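Local coordinates for DUF1116 domain-containing protein (Enterococcus faecalis, PDB 3CLQ) that is of unknown function but belongs to the AllG family and is probably related to the oxamate carbamoyltransferase subunit of that name, at residues 37-42 against 126-131; 44-49 against 68-73; 61-66 against 85-90. All coordinates share one frame; numbering follows the deposited sequence.

Contact 1. Residues 37-42 against 126-131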
# COMPACT_ATOMS: atom_id res chain seq x y z
N VAL B 37 -11.67 28.15 -10.80
CA VAL B 37 -12.69 27.26 -10.25
C VAL B 37 -13.12 27.51 -8.81
O VAL B 37 -14.18 27.05 -8.39
CB VAL B 37 -12.30 25.79 -10.42
CG1 VAL B 37 -12.08 25.47 -11.89
CG2 VAL B 37 -11.05 25.48 -9.63
N MSE B 38 -12.32 28.24 -8.05
CA MSE B 38 -12.62 28.45 -6.63
C MSE B 38 -13.58 29.61 -6.40
O MSE B 38 -13.64 30.52 -7.22
CB MSE B 38 -11.32 28.67 -5.85
CG MSE B 38 -10.37 27.49 -5.98
SE MSE B 38 -9.14 27.33 -4.47
CE MSE B 38 -10.12 28.43 -3.20
N PRO B 39 -14.33 29.58 -5.28
CA PRO B 39 -15.29 30.64 -4.93
C PRO B 39 -14.59 31.94 -4.51
O PRO B 39 -13.59 31.88 -3.80
CB PRO B 39 -16.07 30.06 -3.73
CG PRO B 39 -15.59 28.66 -3.54
CD PRO B 39 -14.28 28.53 -4.24
N ASP B 40 -15.13 33.07 -4.96
CA ASP B 40 -14.66 34.42 -4.58
C ASP B 40 -13.15 34.62 -4.74
O ASP B 40 -12.49 35.16 -3.88
CB ASP B 40 -15.06 34.76 -3.13
CG ASP B 40 -16.45 34.27 -2.78
OD1 ASP B 40 -16.56 33.30 -1.98
OD2 ASP B 40 -17.42 34.85 -3.32
N MSE B 41 -12.62 34.17 -5.87
CA MSE B 41 -11.22 34.43 -6.17
C MSE B 41 -11.04 35.74 -6.97
O MSE B 41 -11.86 36.08 -7.82
CB MSE B 41 -10.66 33.28 -6.99
CG MSE B 41 -9.17 33.10 -6.85
SE MSE B 41 -8.73 32.32 -5.13
CE MSE B 41 -6.82 32.02 -5.38
N THR B 42 -9.97 36.46 -6.69
CA THR B 42 -9.58 37.55 -7.56
C THR B 42 -8.08 37.39 -7.78
O THR B 42 -7.43 36.60 -7.09
CB THR B 42 -9.90 38.92 -6.93
OG1 THR B 42 -8.94 39.21 -5.91
CG2 THR B 42 -11.30 38.91 -6.33
N THR B 126 -18.32 21.07 -3.14
CA THR B 126 -16.97 20.92 -3.68
C THR B 126 -15.91 21.44 -2.69
O THR B 126 -16.13 22.44 -2.00
CB THR B 126 -16.82 21.70 -5.01
OG1 THR B 126 -17.83 21.31 -5.94
CG2 THR B 126 -15.47 21.45 -5.61
N ALA B 127 -14.77 20.77 -2.63
CA ALA B 127 -13.62 21.32 -1.92
C ALA B 127 -12.44 21.40 -2.86
O ALA B 127 -12.48 20.84 -3.95
CB ALA B 127 -13.29 20.49 -0.74
N PHE B 128 -11.39 22.10 -2.43
CA PHE B 128 -10.19 22.28 -3.24
C PHE B 128 -8.93 22.22 -2.37
O PHE B 128 -8.97 22.65 -1.21
CB PHE B 128 -10.23 23.68 -3.88
CG PHE B 128 -11.50 23.99 -4.64
CD1 PHE B 128 -11.64 23.60 -5.98
CD2 PHE B 128 -12.53 24.70 -4.04
CE1 PHE B 128 -12.79 23.91 -6.69
CE2 PHE B 128 -13.69 24.99 -4.75
CZ PHE B 128 -13.83 24.59 -6.08
N THR B 129 -7.83 21.72 -2.94
CA THR B 129 -6.49 21.90 -2.35
C THR B 129 -5.47 21.95 -3.43
O THR B 129 -5.69 21.39 -4.50
CB THR B 129 -5.99 20.77 -1.40
OG1 THR B 129 -6.67 19.52 -1.65
CG2 THR B 129 -6.17 21.16 0.02
N ASN B 130 -4.34 22.58 -3.16
CA ASN B 130 -3.25 22.63 -4.11
C ASN B 130 -2.55 21.29 -4.13
O ASN B 130 -2.92 20.37 -3.39
CB ASN B 130 -2.23 23.69 -3.74
CG ASN B 130 -1.45 23.30 -2.52
OD1 ASN B 130 -1.47 22.14 -2.12
ND2 ASN B 130 -0.78 24.27 -1.90
N LEU B 131 -1.53 21.21 -4.97
CA LEU B 131 -0.75 20.01 -5.16
C LEU B 131 0.51 20.03 -4.32
O LEU B 131 1.02 21.08 -3.95
CB LEU B 131 -0.36 19.87 -6.62
CG LEU B 131 -1.45 19.42 -7.58
CD1 LEU B 131 -2.63 20.40 -7.54
CD2 LEU B 131 -0.89 19.35 -8.98
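P39, whose ring meets that of F128, turns its carbonyl oxygen to H99, and the hydrogen bond from H99 ND1 to P39 O pins the loop beside the aromatic ring. Across the contact itself the meeting is mostly apolar, with one backbone carbonyl oxygen, V37 O, against the ring. F128 is the hub: with CG anti to its carbonyl carbon (chi1 -53°), the ring leaves strand 126-130 and runs in among V37, M38 and P39. M38, modelled as selenomethionine, lies over one face; its CG stands 4.0 Å from the F128 ring centroid and 13° off the ring normal, a CH-pi contact displaced toward the rim. The selenium continues past the ring to rest 3.9 Å from F128 CB, and at 37° off the normal it makes an oblique Met-aromatic contact. The far end of the ring is held by the backbone and by P39: V37 O comes within 3.4 Å of F128 CZ, and P39 CD within 3.6 Å of F128 CE2, both obliquely. V37 CG2 lies alongside, 3.8 Å from F128 CE1. The ring also packs on I117 of strand 114-120, while the F128 backbone pairs with V102. One phenyl group thus fastens the loop after helix 34-37 to an outer strand of an antiparallel sheet, through dispersion and CH-pi forces; hydrogen bonds to neighbouring residues tie down the backbones on both sides.

Contact 2. Residues 44-49 against 68-73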
# COMPACT_ATOMS: atom_id res chain seq x y z
N THR B 44 -5.71 39.27 -7.10
CA THR B 44 -4.93 39.85 -6.02
C THR B 44 -5.33 39.21 -4.69
O THR B 44 -5.27 39.84 -3.64
CB THR B 44 -5.11 41.40 -5.97
OG1 THR B 44 -6.43 41.72 -5.51
CG2 THR B 44 -4.90 42.01 -7.34
N THR B 45 -5.73 37.95 -4.75
CA THR B 45 -6.23 37.27 -3.57
C THR B 45 -5.28 36.13 -3.28
O THR B 45 -5.00 35.35 -4.17
CB THR B 45 -7.61 36.63 -3.84
OG1 THR B 45 -8.64 37.57 -3.53
CG2 THR B 45 -7.81 35.42 -2.98
N ILE B 46 -4.77 36.03 -2.06
CA ILE B 46 -4.03 34.82 -1.74
C ILE B 46 -4.39 34.16 -0.42
O ILE B 46 -4.66 34.84 0.59
CB ILE B 46 -2.50 34.91 -2.01
CG1 ILE B 46 -1.74 35.43 -0.82
CG2 ILE B 46 -2.18 35.75 -3.25
CD1 ILE B 46 -0.30 35.63 -1.18
N LEU B 47 -4.44 32.83 -0.46
CA LEU B 47 -4.94 32.00 0.62
C LEU B 47 -3.82 31.37 1.40
O LEU B 47 -2.76 31.06 0.85
CB LEU B 47 -5.84 30.88 0.07
CG LEU B 47 -6.74 31.32 -1.08
CD1 LEU B 47 -7.78 30.27 -1.40
CD2 LEU B 47 -7.41 32.65 -0.74
N HIS B 48 -4.08 31.13 2.68
CA HIS B 48 -3.11 30.56 3.60
C HIS B 48 -3.82 29.52 4.47
O HIS B 48 -5.05 29.46 4.47
CB HIS B 48 -2.57 31.69 4.50
CG HIS B 48 -3.65 32.43 5.22
ND1 HIS B 48 -4.14 32.03 6.45
CD2 HIS B 48 -4.34 33.55 4.90
CE1 HIS B 48 -5.08 32.86 6.85
NE2 HIS B 48 -5.23 33.80 5.92
N ALA B 49 -3.06 28.73 5.23
CA ALA B 49 -3.66 27.80 6.19
C ALA B 49 -4.13 28.49 7.49
O ALA B 49 -3.78 29.64 7.75
CB ALA B 49 -2.69 26.68 6.51
N GLY B 68 7.11 34.11 -2.00
CA GLY B 68 7.47 33.26 -3.11
C GLY B 68 6.29 33.29 -4.04
O GLY B 68 6.44 33.42 -5.26
N ALA B 69 5.10 33.20 -3.46
CA ALA B 69 3.87 33.15 -4.22
C ALA B 69 3.75 34.40 -5.07
O ALA B 69 3.53 34.32 -6.28
CB ALA B 69 2.68 33.05 -3.28
N LEU B 70 3.91 35.54 -4.42
CA LEU B 70 3.77 36.81 -5.11
C LEU B 70 4.72 36.90 -6.29
O LEU B 70 4.34 37.35 -7.38
CB LEU B 70 3.96 37.96 -4.13
CG LEU B 70 2.71 38.72 -3.64
CD1 LEU B 70 1.38 38.11 -4.08
CD2 LEU B 70 2.73 38.92 -2.14
N VAL B 71 5.96 36.45 -6.10
CA VAL B 71 6.91 36.48 -7.21
C VAL B 71 6.42 35.60 -8.35
O VAL B 71 6.50 35.99 -9.51
CB VAL B 71 8.34 36.06 -6.77
CG1 VAL B 71 9.25 35.87 -8.01
CG2 VAL B 71 8.93 37.12 -5.84
N PHE B 72 5.89 34.43 -8.01
CA PHE B 72 5.34 33.52 -9.01
C PHE B 72 4.14 34.12 -9.76
O PHE B 72 4.13 34.17 -10.99
CB PHE B 72 5.01 32.18 -8.35
CG PHE B 72 3.98 31.37 -9.08
CD1 PHE B 72 4.36 30.52 -10.11
CD2 PHE B 72 2.64 31.43 -8.71
CE1 PHE B 72 3.42 29.76 -10.77
CE2 PHE B 72 1.70 30.68 -9.37
CZ PHE B 72 2.09 29.84 -10.40
N GLU B 73 3.15 34.60 -9.01
CA GLU B 73 1.99 35.27 -9.60
C GLU B 73 2.42 36.45 -10.47
O GLU B 73 1.73 36.80 -11.42
CB GLU B 73 1.01 35.73 -8.53
CG GLU B 73 0.24 34.59 -7.89
CD GLU B 73 -0.63 33.82 -8.88
OE1 GLU B 73 -1.19 34.45 -9.81
OE2 GLU B 73 -0.76 32.58 -8.73
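I46 carries most of this buried contact, reaching from strand 45-48 to A69 and L70 on helix 60-73. Its CB bond points at the helix. CG1 sits between the backbone N and the carbonyl carbon (chi1 89°), and the nearly straight chi2 of -174° extends CD1 as far as the side chain allows, so that this one methyl does the touching. It ends 4.2 Å from L70 CD1 and 4.5 Å from A69 CB, a light van der Waals fit. L70 starts off to the side of the strand, but its delta methyl swings in, and the two long side chains cross at about a right angle. A69 offers a single methyl pointing at the strand, one residue earlier on the same helical turn. The regular helix, with E73 N to A69 O at 2.8 Å, brings A69 and L70 to the strand as successive residues. E73 lies next to this patch yet directs its carboxylate elsewhere, with OE1 hydrogen-bonded to N112 ND2. I46 also packs on V66, one turn earlier in the same helix, and on F93 of the parallel partner strand 92-95, while F72 turns to L152, I153 and R156 of helix 146-168, which leaves helix 60-73 between that helix and the strand pair.

Contact 3. Residues 61-66 against 85-90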
# COMPACT_ATOMS: atom_id res chain seq x y z
N PRO B 61 7.99 31.41 8.50
CA PRO B 61 7.81 30.56 7.33
C PRO B 61 6.65 30.95 6.39
O PRO B 61 6.77 30.79 5.17
CB PRO B 61 7.57 29.17 7.93
CG PRO B 61 8.23 29.23 9.26
CD PRO B 61 7.99 30.63 9.75
N MSE B 62 5.55 31.45 6.94
CA MSE B 62 4.39 31.79 6.12
C MSE B 62 4.55 33.11 5.37
O MSE B 62 4.04 33.26 4.26
CB MSE B 62 3.12 31.83 6.96
CG MSE B 62 1.86 31.97 6.13
SE MSE B 62 0.21 32.08 7.18
CE MSE B 62 -0.05 30.18 7.61
N LYS B 63 5.26 34.07 5.97
CA LYS B 63 5.61 35.28 5.23
C LYS B 63 6.47 34.92 4.01
O LYS B 63 6.26 35.45 2.92
CB LYS B 63 6.33 36.31 6.10
CG LYS B 63 5.44 36.99 7.11
CD LYS B 63 5.96 38.37 7.42
CE LYS B 63 5.09 39.04 8.45
NZ LYS B 63 5.68 38.98 9.81
N GLY B 64 7.43 34.03 4.19
CA GLY B 64 8.22 33.56 3.07
C GLY B 64 7.33 32.96 2.00
O GLY B 64 7.62 33.04 0.81
N ALA B 65 6.24 32.34 2.42
CA ALA B 65 5.31 31.73 1.48
C ALA B 65 4.59 32.78 0.65
O ALA B 65 4.64 32.74 -0.57
CB ALA B 65 4.33 30.86 2.21
N VAL B 66 3.94 33.74 1.28
CA VAL B 66 3.26 34.75 0.46
C VAL B 66 4.25 35.44 -0.50
O VAL B 66 3.86 35.91 -1.57
CB VAL B 66 2.50 35.81 1.29
CG1 VAL B 66 1.67 35.14 2.39
CG2 VAL B 66 3.46 36.79 1.87
N VAL B 85 4.84 44.70 -1.17
CA VAL B 85 3.50 44.60 -1.75
C VAL B 85 2.47 44.01 -0.79
O VAL B 85 1.33 44.50 -0.70
CB VAL B 85 3.52 43.76 -3.04
CG1 VAL B 85 2.16 43.81 -3.75
CG2 VAL B 85 4.63 44.24 -3.96
N ALA B 86 2.87 42.95 -0.07
CA ALA B 86 1.96 42.31 0.88
C ALA B 86 1.49 43.28 1.98
O ALA B 86 0.31 43.28 2.35
CB ALA B 86 2.62 41.07 1.49
N ARG B 87 2.43 44.11 2.46
CA ARG B 87 2.15 45.10 3.51
C ARG B 87 1.29 46.28 3.05
O ARG B 87 0.68 46.96 3.89
CB ARG B 87 3.46 45.63 4.10
CG ARG B 87 4.19 44.65 4.99
CD ARG B 87 5.48 45.23 5.52
NE ARG B 87 5.75 44.74 6.87
CZ ARG B 87 6.24 43.53 7.15
NH1 ARG B 87 6.54 42.69 6.17
NH2 ARG B 87 6.44 43.16 8.41
N SER B 88 1.24 46.54 1.74
CA SER B 88 0.38 47.59 1.18
C SER B 88 -1.04 47.04 1.08
O SER B 88 -1.23 45.83 1.05
CB SER B 88 0.86 48.00 -0.20
OG SER B 88 0.75 46.91 -1.10
N GLY B 89 -2.02 47.93 0.99
CA GLY B 89 -3.42 47.49 1.03
C GLY B 89 -3.96 46.64 -0.14
O GLY B 89 -5.18 46.34 -0.20
N ALA B 90 -3.07 46.25 -1.06
CA ALA B 90 -3.49 45.68 -2.36
C ALA B 90 -3.67 44.15 -2.41
O ALA B 90 -3.66 43.57 -3.49
CB ALA B 90 -2.53 46.12 -3.47
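V66 and A86 form the buried side of this helix-to-helix contact, K63 and R87 the outer one. On the inner side V66 CG2 faces A86 CB at 4.4 Å, both CB bonds pointing across the gap, and V66 and A86 both also rest on F93 of strand 92-95. The two backbones come nearest here, 7.7 Å between the CA atoms of V66 and A86. Helices 60-73 and 79-87 together make up the connection of a beta-alpha-beta crossover, whose parallel strands 45-48 and 92-95 lie side by side; the contact joins the two helices of that link. On the looser side two long cationic chains lean together: K63 CE is 4.3 Å from R87 NH2 and lies obliquely to the guanidinium, while K63 NZ stands 4.5 Å from R87 NH2. The extended K63 chain (chi3 -179°) carries CE out to R87, and the turned last bond sends NZ to M58 O. Each charge has a partner of its own, R87 NH1 in a salt bridge with D83 OD1 and K63 NZ in that hydrogen bond to M58 O, which would be expected to temper the repulsion. Y55 touches K63, V66 and R87, spanning the inner and outer sides, and the arginine is largely exposed to solvent.

How the contacts relate
The six segments follow the chain as 37-42, 44-49, 61-66, 68-73, 85-90 and 126-131, so contacts 2 and 3 cross each other and both nest within the loop that contact 1 closes. Contacts 2 and 3 share helix 60-73, have centres about 8 Å apart, and meet where I46 CD1 comes within 3.7 Å of V66 CB. Contact 1 lies about 13 Å from contact 2, centre to centre, and joins it through M38 CE, 3.5 Å from L47 CD1; contact 3 lies about 20 Å from contact 1, centre to centre, and does not touch it. Packing therefore runs from the antiparallel sheet through the loop and strand 45-48 to the crossover helices.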